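Local coordinates for DUF3836 domain-containing protein (PDB 4R8O) that is of unknown function but folds as a single-layer antiparallel beta sheet, thought to have evolved from beta-hairpin repeats, at residues Glu13-Gly17 / Val18-Glu22. Residues are numbered along the deposited sequence; the frame is centred on the assembly and turned at random.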
loop_
_atom_site.group_PDB
_atom_site.type_symbol
_atom_site.label_atom_id
_atom_site.label_comp_id
_atom_site.label_asym_id
_atom_site.label_seq_id
_atom_site.Cartn_x
_atom_site.Cartn_y
_atom_site.Cartn_z
ATOM N N GLU A 13 4.606 -11.670 1.607
ATOM C CA GLU A 13 3.742 -12.707 2.084
ATOM C C GLU A 13 2.842 -13.080 0.931
ATOM O O GLU A 13 2.094 -12.225 0.408
ATOM C CB GLU A 13 2.881 -12.201 3.231
ATOM C CG GLU A 13 1.756 -13.167 3.570
ATOM C CD GLU A 13 0.813 -12.664 4.632
ATOM O OE1 GLU A 13 1.073 -11.592 5.260
ATOM O OE2 GLU A 13 -0.234 -13.348 4.786
ATOM N N GLU A 14 2.808 -14.368 0.633
ATOM C CA GLU A 14 2.035 -14.904 -0.484
ATOM C C GLU A 14 0.886 -15.749 0.080
ATOM O O GLU A 14 1.045 -16.393 1.113
ATOM C CB GLU A 14 2.931 -15.718 -1.402
ATOM C CG GLU A 14 2.216 -16.266 -2.636
ATOM C CD GLU A 14 3.123 -16.467 -3.856
ATOM O OE1 GLU A 14 3.930 -15.568 -4.190
ATOM O OE2 GLU A 14 3.007 -17.529 -4.507
ATOM N N VAL A 15 -0.275 -15.693 -0.567
ATOM C CA VAL A 15 -1.447 -16.533 -0.231
ATOM C C VAL A 15 -2.080 -16.876 -1.572
ATOM O O VAL A 15 -2.408 -15.966 -2.326
ATOM C CB VAL A 15 -2.487 -15.810 0.682
ATOM C CG1 VAL A 15 -3.798 -16.579 0.790
ATOM C CG2 VAL A 15 -1.906 -15.568 2.067
ATOM N N ASN A 16 -2.228 -18.173 -1.858
ATOM C CA ASN A 16 -2.793 -18.668 -3.121
ATOM C C ASN A 16 -2.171 -18.057 -4.392
ATOM O O ASN A 16 -2.883 -17.756 -5.356
ATOM C CB ASN A 16 -4.322 -18.487 -3.134
ATOM C CG ASN A 16 -5.028 -19.239 -2.012
ATOM O OD1 ASN A 16 -4.550 -20.269 -1.511
ATOM N ND2 ASN A 16 -6.198 -18.734 -1.627
ATOM N N GLY A 17 -0.850 -17.844 -4.382
ATOM C CA GLY A 17 -0.148 -17.355 -5.565
ATOM C C GLY A 17 -0.038 -15.853 -5.663
ATOM O O GLY A 17 0.718 -15.365 -6.506
ATOM N N VAL A 18 -0.768 -15.120 -4.816
ATOM C CA VAL A 18 -0.714 -13.675 -4.831
ATOM C C VAL A 18 -0.196 -13.145 -3.522
ATOM O O VAL A 18 -0.655 -13.538 -2.454
ATOM C CB VAL A 18 -2.069 -12.988 -5.144
ATOM C CG1 VAL A 18 -2.422 -13.215 -6.611
ATOM C CG2 VAL A 18 -3.202 -13.442 -4.234
ATOM N N VAL A 19 0.719 -12.186 -3.657
ATOM C CA VAL A 19 1.215 -11.371 -2.561
ATOM C C VAL A 19 0.154 -10.497 -1.884
ATOM O O VAL A 19 -0.316 -9.534 -2.453
ATOM C CB VAL A 19 2.408 -10.481 -2.994
ATOM C CG1 VAL A 19 3.599 -11.348 -3.340
ATOM C CG2 VAL A 19 2.090 -9.583 -4.184
ATOM N N VAL A 20 -0.200 -10.843 -0.650
ATOM C CA VAL A 20 -1.234 -10.164 0.144
ATOM C C VAL A 20 -0.622 -9.018 0.909
ATOM O O VAL A 20 -1.316 -8.124 1.379
ATOM C CB VAL A 20 -1.869 -11.163 1.149
ATOM C CG1 VAL A 20 -2.948 -10.523 2.041
ATOM C CG2 VAL A 20 -2.460 -12.316 0.372
ATOM N N SER A 21 0.679 -9.076 1.080
ATOM C CA SER A 21 1.385 -8.085 1.827
ATOM C C SER A 21 2.860 -8.116 1.483
ATOM O O SER A 21 3.398 -9.155 1.080
ATOM C CB SER A 21 1.212 -8.360 3.316
ATOM O OG SER A 21 2.036 -7.507 4.105
ATOM N N GLU A 22 3.511 -6.984 1.702
ATOM C CA GLU A 22 4.949 -6.893 1.558
ATOM C C GLU A 22 5.511 -5.892 2.559
ATOM O O GLU A 22 4.955 -4.827 2.755
ATOM C CB GLU A 22 5.263 -6.464 0.162
ATOM C CG GLU A 22 6.714 -6.598 -0.176
ATOM C CD GLU A 22 7.084 -5.769 -1.357
ATOM O OE1 GLU A 22 6.918 -4.537 -1.273
ATOM O OE2 GLU A 22 7.530 -6.343 -2.360
#
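Val-15 and Val-20 meet on one side of a tight hairpin, and Val-20 can be followed outward to see how. Its CB lies 4.2 Å from Glu-13 O, near the carbonyl oxygen that accepts the Val-20 amide. From there CG1 stands anti to the backbone N (chi1 179°), which leaves CG2 as the branch directed at Val-15. That methyl ends 3.5 Å from Val-15 CB and 3.7 Å from Val-15 CG2. The two side chains cross at a slant, and CG2 is the branch of Val-20 that touches.

Four backbone hydrogen bonds fix the frame. Val-15 and Val-18 form a reciprocal pair: Val-15 N reaches Val-18 O at 2.9 Å, and Val-18 N returns to Val-15 O at 3.1 Å, closing a type I' turn through Asn-16 and Gly-17. Positive phi at both turn residues is the evidence for that class; Gly-17, with no side chain, adopts it at the second turn position without crowding the carbonyl oxygen of Asn-16. Farther along, Glu-13 O accepts from Val-20 N at 2.9 Å while Glu-13 N donates to Ser-21 O at 2.8 Å. Two consecutive residues, Val-20 and Ser-21, thus face Glu-13, and Val-20 has an almost helical psi of -20°: a classic beta bulge. Val-19 CA adds a CH...O contact to Glu-13 O.

At the bulge itself, the extended Glu-13 side chain brings OE1 alongside Ser-21 CB, whereas Ser-21 OG makes a weak hydrogen bond to Asn-39. Strand 18-28 also pairs with strand 31-42, including backbone bonding of Val-20 with Tyr-40. The type I' turn joins strands 8-15 and 18-28 into the first hairpin, with a classic bulge shifting the register by one, at one edge of the sequentially ordered, single-layer meander of this DUF3836 protein.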